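Local coordinates for protein 2-pyrone-4,6-dicarboxylic acid hydrolase, putative (Pseudomonas putida, PDB 2FFI) that probably hydrolyses the lactone ring of 2-pyrone-4,6-dicarboxylate, as a TIM-barrel member of the amidohydrolase family, at residues A[48-54]-A[248-252]; A[84-89]-A[105-111]; A[231-235]-A[251-255]. All blocks are in the same frame, centred on the assembly; numbering follows the deposited sequence.

Three contacts sample the TIM barrel of this amidohydrolase-family protein. Interactions 1 and 3 share helix 248-258; their centres lie about 9 Å apart, and their segments overlap at Ala251 and Val252, of which Val252 makes contacts in both. They merge into one apolar patch, where Phe54 CE2 reaches 3.3 Å from Trp233 CZ3 and Phe248 CE2 4.0 Å from Trp233 CH2. Interaction 2 lies on the opposite side of the chain's centre from interaction 3, centres about 20 Å apart, and about 22 Å from interaction 1. Strands 108-110 and 231-234 of interactions 2 and 3 share one parallel sheet. A phosphate ion bound by Arg110 of interaction 2, probably from the crystallisation liquor, is also held by His167.

Interaction 1 of 3, residues A[48-54]-A[248-252]; sequences QLRAHGF and FGSAV
Residues 48-54, the end of helix 42-51 and the turn after it, receive the first turn of helix 248-258, with CA atoms 6.5 Å apart for Gln48 and Phe248 and 7.1 Å for His52 and Gly249. At Gly53 (phi 107°, psi -83°) a CB would collide with the preceding carbonyl O. Phe248 (chi1 -149°) is the large apolar plug: its CZ lies 3.8 Å from Leu49 CD2, and its edge meets the face of Phe54 (chi1 m), an offset edge-to-face pair with centroids 5.8 Å apart. Gln48 O sits over one ring face; Gln48 NE2 to Phe248 CB is a close van der Waals contact, 3.1 Å. His52 (chi1 m) lies obliquely to Phe248, its ND1 donating to Gln48 O at 2.7 Å. Gly249, lacking a side chain, lets His52 NE2 within 3.3 Å of its CA. Val252 (chi1 t) places CG2 3.9 Å from Phe54 CE1. His52, Phe54 and Phe248 form an aromatic cluster joining the turn after helix 42-51 to the start of helix 248-258, on the outside of the TIM barrel.

Interaction 2 of 3, residues A[84-89]-A[105-111]; sequences RGVVML and GVRGVRL. With PO4 (phosphate ion), chain C.
Arg110, fully extended with chi1 to chi3 all t, reaches away from 84-89 and grips phosphate O1 through NH1 at 2.5 Å (very short) and NH2 at 2.7 Å; NH1 also forms a salt bridge with Asp166. The backbones run side by side in the same general sense, 42° apart, with Val87 bridged to Val109 (CA-CA 5.0 Å): Val87 N donates to Gly108 O at 3.3 Å, and Arg110 N to Val87 O at 2.8 Å. Farther back, Arg107 N to Gly85 O, 3.4 Å, is weak. The guanidinium groups of Arg84 and Arg107 stack, centres 4.6 Å apart and planes at 28°, despite like charge; Arg84 also bonds weakly to the carbonyls of Phe277 and Gly278. Beta-branched valines suit the extended backbone, and Val87 CG2 packs 3.9 Å from Val106 CG2, while Leu89 CD1 meets Val109 CG1 at 3.3 Å. Gly105, at phi 126°, is the C-prime residue of the Schellman motif ending helix 95-102; a CB there would be jammed against the preceding carbonyl O. Met101 of helix 95-102 touches Val87, Leu89 and Val106, helix 127-136 touches Leu89 and Val109, and strand 139-142 lies parallel beside 108-110.

Interaction 3 of 3, residues A[231-235]-A[251-255]; sequences LMWGS and AVEQF
Trp233 carries most of this contact. On strand 231-234 its CA-to-CB bond points toward segment 251-255 of helix 248-258, and chi1 t with chi2 near 89° sets the broad indole between the strand and the helix. Phe255, also chi1 t with chi2 -101°, turns its ring edge onto the indole face: the five-membered ring and the phenyl have centroids 5.0 Å apart and planes at 62°, an edge-to-face pair whose nearest atoms, Trp233 CD1 and Phe255 CD2, are 3.6 Å apart. The two aromatic residues also mark the register, with CA atoms 8.1 Å apart, while Ser235 and Ala251 approach to 6.1 Å. The axes of strand 231-234 and helical segment 251-255 approach to 10.2 Å at 147°, so the two run roughly antiparallel, some 33° off. This is the strand-then-helix layering of a TIM barrel, in which a helix reached by a loop packs back across a strand of the inner wall. Ala251 and Val252 add looser apolar contacts, Trp233 CZ2 to Ala251 CB 4.5 Å and Trp233 CH2 to Val252 CG2 (chi1 t) 4.3 Å. The indole also stacks with Phe54, and Leu269 of helix 262-276 touches both Trp233 and Phe255. Ser235, chi1 p, directs its hydroxyl to a hydrogen bond with Asp16, while its carbonyl O lies 4.3 Å from Ala251 CB.

Interaction 1 of 3, residues A[48-54]-A[248-252]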
loop_
_atom_site.group_PDB
_atom_site.type_symbol
_atom_site.label_atom_id
_atom_site.label_comp_id
_atom_site.label_asym_id
_atom_site.label_seq_id
_atom_site.Cartn_x
_atom_site.Cartn_y
_atom_site.Cartn_z
ATOM N N GLN A 48 9.657 15.394 -2.764
ATOM C CA GLN A 48 10.289 14.172 -3.187
ATOM C C GLN A 48 9.571 13.585 -4.385
ATOM O O GLN A 48 10.196 12.933 -5.211
ATOM C CB GLN A 48 10.266 13.181 -2.034
ATOM C CG GLN A 48 11.183 13.568 -0.917
ATOM C CD GLN A 48 12.635 13.567 -1.373
ATOM O OE1 GLN A 48 13.267 14.622 -1.514
ATOM N NE2 GLN A 48 13.169 12.372 -1.616
ATOM N N LEU A 49 8.251 13.792 -4.467
ATOM C CA LEU A 49 7.465 13.273 -5.595
ATOM C C LEU A 49 7.839 13.978 -6.902
ATOM O O LEU A 49 8.252 13.322 -7.855
ATOM C CB LEU A 49 5.934 13.437 -5.380
ATOM C CG LEU A 49 5.031 12.498 -4.566
ATOM C CD1 LEU A 49 3.605 12.959 -4.713
ATOM C CD2 LEU A 49 5.161 11.063 -5.025
ATOM N N ARG A 50 7.701 15.306 -6.951
ATOM C CA ARG A 50 7.995 16.026 -8.185
ATOM C C ARG A 50 9.435 15.896 -8.564
ATOM O O ARG A 50 9.773 15.898 -9.750
ATOM C CB ARG A 50 7.639 17.508 -8.089
ATOM C CG ARG A 50 8.147 18.221 -6.859
ATOM C CD ARG A 50 8.153 19.733 -7.077
ATOM N NE ARG A 50 6.994 20.222 -7.822
ATOM C CZ ARG A 50 5.747 20.272 -7.347
ATOM N NH1 ARG A 50 5.482 19.855 -6.109
ATOM N NH2 ARG A 50 4.760 20.754 -8.109
ATOM N N ALA A 51 10.279 15.750 -7.553
ATOM C CA ALA A 51 11.697 15.631 -7.779
ATOM C C ALA A 51 12.045 14.347 -8.498
ATOM O O ALA A 51 13.107 14.255 -9.108
ATOM C CB ALA A 51 12.435 15.722 -6.456
ATOM N N HIS A 52 11.161 13.353 -8.443
ATOM C CA HIS A 52 11.452 12.085 -9.121
ATOM C C HIS A 52 10.465 11.707 -10.218
ATOM O O HIS A 52 10.422 10.559 -10.658
ATOM C CB HIS A 52 11.556 10.941 -8.101
ATOM C CG HIS A 52 12.650 11.135 -7.098
ATOM N ND1 HIS A 52 12.596 12.106 -6.122
ATOM C CD2 HIS A 52 13.854 10.531 -6.957
ATOM C CE1 HIS A 52 13.718 12.096 -5.429
ATOM N NE2 HIS A 52 14.501 11.149 -5.915
ATOM N N GLY A 53 9.690 12.674 -10.681
ATOM C CA GLY A 53 8.719 12.373 -11.707
ATOM C C GLY A 53 7.316 12.382 -11.138
ATOM O O GLY A 53 6.615 13.381 -11.233
ATOM N N PHE A 54 6.910 11.274 -10.530
ATOM C CA PHE A 54 5.573 11.123 -9.940
ATOM C C PHE A 54 4.861 12.428 -9.610
ATOM O O PHE A 54 5.428 13.313 -8.990
ATOM C CB PHE A 54 5.672 10.272 -8.686
ATOM C CG PHE A 54 6.593 9.117 -8.838
ATOM C CD1 PHE A 54 7.955 9.268 -8.629
ATOM C CD2 PHE A 54 6.113 7.891 -9.261
ATOM C CE1 PHE A 54 8.832 8.203 -8.840
ATOM C CE2 PHE A 54 6.969 6.827 -9.474
ATOM C CZ PHE A 54 8.337 6.979 -9.267
ATOM N N PHE A 248 13.655 8.268 -1.114
ATOM C CA PHE A 248 12.806 8.220 -2.293
ATOM C C PHE A 248 13.652 7.884 -3.525
ATOM O O PHE A 248 13.289 7.024 -4.332
ATOM C CB PHE A 248 12.100 9.563 -2.492
ATOM C CG PHE A 248 10.745 9.436 -3.129
ATOM C CD1 PHE A 248 9.582 9.553 -2.373
ATOM C CD2 PHE A 248 10.639 9.148 -4.481
ATOM C CE1 PHE A 248 8.344 9.366 -2.966
ATOM C CE2 PHE A 248 9.414 8.960 -5.077
ATOM C CZ PHE A 248 8.261 9.070 -4.331
ATOM N N GLY A 249 14.786 8.555 -3.671
ATOM C CA GLY A 249 15.649 8.263 -4.801
ATOM C C GLY A 249 16.190 6.843 -4.831
ATOM O O GLY A 249 16.195 6.211 -5.890
ATOM N N SER A 250 16.659 6.331 -3.687
ATOM C CA SER A 250 17.202 4.975 -3.638
ATOM C C SER A 250 16.087 3.974 -3.904
ATOM O O SER A 250 16.346 2.856 -4.340
ATOM C CB SER A 250 17.849 4.680 -2.284
ATOM O OG SER A 250 16.921 4.293 -1.289
ATOM N N ALA A 251 14.841 4.375 -3.660
ATOM C CA ALA A 251 13.716 3.492 -3.910
ATOM C C ALA A 251 13.432 3.437 -5.418
ATOM O O ALA A 251 13.190 2.360 -5.966
ATOM C CB ALA A 251 12.499 3.985 -3.151
ATOM N N VAL A 252 13.464 4.592 -6.088
ATOM C CA VAL A 252 13.220 4.656 -7.542
ATOM C C VAL A 252 14.332 3.892 -8.286
ATOM O O VAL A 252 14.085 3.135 -9.223
ATOM C CB VAL A 252 13.189 6.137 -8.029
ATOM C CG1 VAL A 252 12.886 6.198 -9.511
ATOM C CG2 VAL A 252 12.163 6.920 -7.234
#

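Interaction 2 of 3, residues A[84-89]-A[105-111]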
loop_
_atom_site.group_PDB
_atom_site.type_symbol
_atom_site.label_atom_id
_atom_site.label_comp_id
_atom_site.label_asym_id
_atom_site.label_seq_id
_atom_site.Cartn_x
_atom_site.Cartn_y
_atom_site.Cartn_z
ATOM N N ARG A 84 -4.828 10.434 -2.862
ATOM C CA ARG A 84 -6.011 9.654 -2.525
ATOM C C ARG A 84 -5.892 9.095 -1.119
ATOM O O ARG A 84 -6.716 9.381 -0.252
ATOM C CB ARG A 84 -6.242 8.519 -3.518
ATOM C CG ARG A 84 -6.740 8.996 -4.869
ATOM C CD ARG A 84 -8.062 9.747 -4.772
ATOM N NE ARG A 84 -8.476 10.154 -6.103
ATOM C CZ ARG A 84 -8.473 11.407 -6.536
ATOM N NH1 ARG A 84 -8.861 11.681 -7.780
ATOM N NH2 ARG A 84 -8.112 12.388 -5.720
ATOM N N GLY A 85 -4.864 8.302 -0.878
ATOM C CA GLY A 85 -4.700 7.757 0.457
ATOM C C GLY A 85 -5.765 6.818 1.021
ATOM O O GLY A 85 -6.961 6.955 0.747
ATOM N N VAL A 86 -5.297 5.865 1.834
ATOM C CA VAL A 86 -6.125 4.862 2.488
ATOM C C VAL A 86 -6.055 5.078 3.999
ATOM O O VAL A 86 -5.049 5.580 4.505
ATOM C CB VAL A 86 -5.630 3.439 2.155
ATOM C CG1 VAL A 86 -5.237 3.350 0.691
ATOM C CG2 VAL A 86 -4.482 3.059 3.038
ATOM N N VAL A 87 -7.119 4.716 4.712
ATOM C CA VAL A 87 -7.156 4.896 6.163
ATOM C C VAL A 87 -7.312 3.592 6.968
ATOM O O VAL A 87 -7.352 2.491 6.405
ATOM C CB VAL A 87 -8.312 5.860 6.576
ATOM C CG1 VAL A 87 -8.111 7.229 5.954
ATOM C CG2 VAL A 87 -9.658 5.284 6.160
HETATM N N MSE A 88 -7.358 3.734 8.291
HETATM C CA MSE A 88 -7.564 2.604 9.192
HETATM C C MSE A 88 -8.805 2.941 10.017
HETATM O O MSE A 88 -8.877 3.982 10.662
HETATM C CB MSE A 88 -6.338 2.366 10.083
HETATM C CG MSE A 88 -5.181 1.681 9.345
HETATM SE SE MSE A 88 -3.660 1.120 10.457
HETATM C CE MSE A 88 -4.448 -0.524 11.193
ATOM N N LEU A 89 -9.796 2.064 9.971
ATOM C CA LEU A 89 -11.050 2.302 10.673
ATOM C C LEU A 89 -11.264 1.423 11.894
ATOM O O LEU A 89 -10.813 0.278 11.948
ATOM C CB LEU A 89 -12.209 2.100 9.708
ATOM C CG LEU A 89 -12.147 2.936 8.433
ATOM C CD1 LEU A 89 -13.185 2.409 7.451
ATOM C CD2 LEU A 89 -12.385 4.399 8.752
ATOM N N GLY A 105 -11.301 11.767 -0.566
ATOM C CA GLY A 105 -10.279 11.160 -1.384
ATOM C C GLY A 105 -9.773 9.798 -0.945
ATOM O O GLY A 105 -8.934 9.210 -1.638
ATOM N N VAL A 106 -10.257 9.271 0.180
ATOM C CA VAL A 106 -9.788 7.948 0.588
ATOM C C VAL A 106 -10.560 6.865 -0.155
ATOM O O VAL A 106 -11.800 6.894 -0.232
ATOM C CB VAL A 106 -9.846 7.754 2.121
ATOM C CG1 VAL A 106 -10.805 8.708 2.711
ATOM C CG2 VAL A 106 -10.201 6.309 2.465
ATOM N N ARG A 107 -9.808 5.933 -0.730
ATOM C CA ARG A 107 -10.400 4.871 -1.521
ATOM C C ARG A 107 -10.190 3.439 -1.015
ATOM O O ARG A 107 -10.443 2.468 -1.736
ATOM C CB ARG A 107 -9.885 4.970 -2.955
ATOM C CG ARG A 107 -10.906 5.441 -3.982
ATOM C CD ARG A 107 -11.397 6.842 -3.710
ATOM N NE ARG A 107 -11.587 7.544 -4.963
ATOM C CZ ARG A 107 -11.934 8.818 -5.047
ATOM N NH1 ARG A 107 -12.069 9.387 -6.241
ATOM N NH2 ARG A 107 -12.149 9.516 -3.937
ATOM N N GLY A 108 -9.722 3.297 0.217
ATOM C CA GLY A 108 -9.496 1.963 0.739
ATOM C C GLY A 108 -9.274 1.973 2.227
ATOM O O GLY A 108 -9.196 3.045 2.829
ATOM N N VAL A 109 -9.214 0.783 2.822
ATOM C CA VAL A 109 -8.965 0.647 4.255
ATOM C C VAL A 109 -7.850 -0.363 4.402
ATOM O O VAL A 109 -7.796 -1.348 3.659
ATOM C CB VAL A 109 -10.193 0.114 5.063
ATOM C CG1 VAL A 109 -11.349 1.111 5.016
ATOM C CG2 VAL A 109 -10.642 -1.219 4.513
ATOM N N ARG A 110 -6.958 -0.107 5.354
ATOM C CA ARG A 110 -5.828 -0.988 5.618
ATOM C C ARG A 110 -5.994 -1.566 7.010
ATOM O O ARG A 110 -6.118 -0.836 7.987
ATOM C CB ARG A 110 -4.507 -0.216 5.555
ATOM C CG ARG A 110 -3.251 -1.095 5.408
ATOM C CD ARG A 110 -2.019 -0.381 5.973
ATOM N NE ARG A 110 -0.746 -0.865 5.424
ATOM C CZ ARG A 110 0.442 -0.348 5.744
ATOM N NH1 ARG A 110 1.548 -0.834 5.200
ATOM N NH2 ARG A 110 0.533 0.651 6.621
ATOM N N LEU A 111 -6.010 -2.883 7.099
ATOM C CA LEU A 111 -6.143 -3.550 8.384
ATOM C C LEU A 111 -4.786 -3.435 9.082
ATOM O O LEU A 111 -4.711 -3.112 10.283
ATOM C CB LEU A 111 -6.500 -5.022 8.165
ATOM C CG LEU A 111 -7.769 -5.269 7.345
ATOM C CD1 LEU A 111 -7.978 -6.738 7.193
ATOM C CD2 LEU A 111 -8.964 -4.625 8.025
HETATM P P PO4 C . 4.533 0.388 5.951
HETATM O O1 PO4 C . 3.134 0.865 6.095
HETATM O O2 PO4 C . 4.841 -0.595 7.019
HETATM O O3 PO4 C . 4.700 -0.261 4.630
HETATM O O4 PO4 C . 5.455 1.545 6.065
#

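Interaction 3 of 3, residues A[231-235]-A[251-255]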
loop_
_atom_site.group_PDB
_atom_site.type_symbol
_atom_site.label_atom_id
_atom_site.label_comp_id
_atom_site.label_asym_id
_atom_site.label_seq_id
_atom_site.Cartn_x
_atom_site.Cartn_y
_atom_site.Cartn_z
ATOM N N LEU A 231 -0.544 -4.961 -10.804
ATOM C CA LEU A 231 0.668 -4.661 -10.061
ATOM C C LEU A 231 0.973 -3.164 -10.120
ATOM O O LEU A 231 0.939 -2.560 -11.191
ATOM C CB LEU A 231 1.837 -5.457 -10.628
ATOM C CG LEU A 231 1.867 -6.947 -10.264
ATOM C CD1 LEU A 231 0.693 -7.632 -10.888
ATOM C CD2 LEU A 231 3.158 -7.606 -10.758
HETATM N N MSE A 232 1.259 -2.563 -8.970
HETATM C CA MSE A 232 1.572 -1.138 -8.928
HETATM C C MSE A 232 2.764 -0.869 -8.022
HETATM O O MSE A 232 2.960 -1.555 -7.018
HETATM C CB MSE A 232 0.376 -0.335 -8.428
HETATM C CG MSE A 232 0.110 -0.489 -6.957
HETATM SE SE MSE A 232 -1.753 -0.191 -6.568
HETATM C CE MSE A 232 -2.236 -2.022 -6.288
ATOM N N TRP A 233 3.551 0.141 -8.374
ATOM C CA TRP A 233 4.730 0.488 -7.589
ATOM C C TRP A 233 4.479 1.471 -6.459
ATOM O O TRP A 233 3.731 2.433 -6.611
ATOM C CB TRP A 233 5.814 1.082 -8.492
ATOM C CG TRP A 233 7.032 1.555 -7.742
ATOM C CD1 TRP A 233 8.140 0.820 -7.422
ATOM C CD2 TRP A 233 7.269 2.887 -7.236
ATOM N NE1 TRP A 233 9.051 1.617 -6.753
ATOM C CE2 TRP A 233 8.544 2.884 -6.632
ATOM C CE3 TRP A 233 6.525 4.080 -7.238
ATOM C CZ2 TRP A 233 9.097 4.023 -6.043
ATOM C CZ3 TRP A 233 7.077 5.223 -6.641
ATOM C CH2 TRP A 233 8.354 5.182 -6.057
ATOM N N GLY A 234 5.137 1.231 -5.332
ATOM C CA GLY A 234 5.018 2.128 -4.195
ATOM C C GLY A 234 6.387 2.586 -3.714
ATOM O O GLY A 234 7.362 1.872 -3.881
ATOM N N SER A 235 6.488 3.774 -3.139
ATOM C CA SER A 235 7.783 4.220 -2.663
ATOM C C SER A 235 7.935 3.789 -1.203
ATOM O O SER A 235 9.032 3.450 -0.744
ATOM C CB SER A 235 7.899 5.740 -2.766
ATOM O OG SER A 235 6.901 6.391 -1.993
ATOM N N ALA A 251 14.841 4.375 -3.660
ATOM C CA ALA A 251 13.716 3.492 -3.910
ATOM C C ALA A 251 13.432 3.437 -5.418
ATOM O O ALA A 251 13.190 2.360 -5.966
ATOM C CB ALA A 251 12.499 3.985 -3.151
ATOM N N VAL A 252 13.464 4.592 -6.088
ATOM C CA VAL A 252 13.220 4.656 -7.542
ATOM C C VAL A 252 14.332 3.892 -8.286
ATOM O O VAL A 252 14.085 3.135 -9.223
ATOM C CB VAL A 252 13.189 6.137 -8.029
ATOM C CG1 VAL A 252 12.886 6.198 -9.511
ATOM C CG2 VAL A 252 12.163 6.920 -7.234
ATOM N N GLU A 253 15.564 4.111 -7.839
ATOM C CA GLU A 253 16.744 3.457 -8.387
ATOM C C GLU A 253 16.599 1.937 -8.342
ATOM O O GLU A 253 17.103 1.239 -9.219
ATOM C CB GLU A 253 17.969 3.883 -7.592
ATOM C CG GLU A 253 18.400 5.332 -7.845
ATOM C CD GLU A 253 19.629 5.736 -7.040
ATOM O OE1 GLU A 253 20.400 4.832 -6.630
ATOM O OE2 GLU A 253 19.825 6.959 -6.830
ATOM N N GLN A 254 15.924 1.427 -7.311
ATOM C CA GLN A 254 15.691 -0.008 -7.195
ATOM C C GLN A 254 14.598 -0.391 -8.178
ATOM O O GLN A 254 14.527 -1.530 -8.639
ATOM C CB GLN A 254 15.203 -0.391 -5.803
ATOM C CG GLN A 254 16.218 -0.398 -4.697
ATOM C CD GLN A 254 15.563 -0.730 -3.367
ATOM O OE1 GLN A 254 14.638 -0.039 -2.940
ATOM N NE2 GLN A 254 16.032 -1.796 -2.710
ATOM N N PHE A 255 13.711 0.549 -8.470
ATOM C CA PHE A 255 12.647 0.256 -9.417
ATOM C C PHE A 255 13.295 0.135 -10.783
ATOM O O PHE A 255 13.106 -0.860 -11.483
ATOM C CB PHE A 255 11.600 1.367 -9.401
ATOM C CG PHE A 255 10.698 1.360 -10.585
ATOM C CD1 PHE A 255 10.913 2.247 -11.637
ATOM C CD2 PHE A 255 9.652 0.459 -10.663
ATOM C CE1 PHE A 255 10.104 2.234 -12.754
ATOM C CE2 PHE A 255 8.836 0.437 -11.776
ATOM C CZ PHE A 255 9.062 1.328 -12.824
#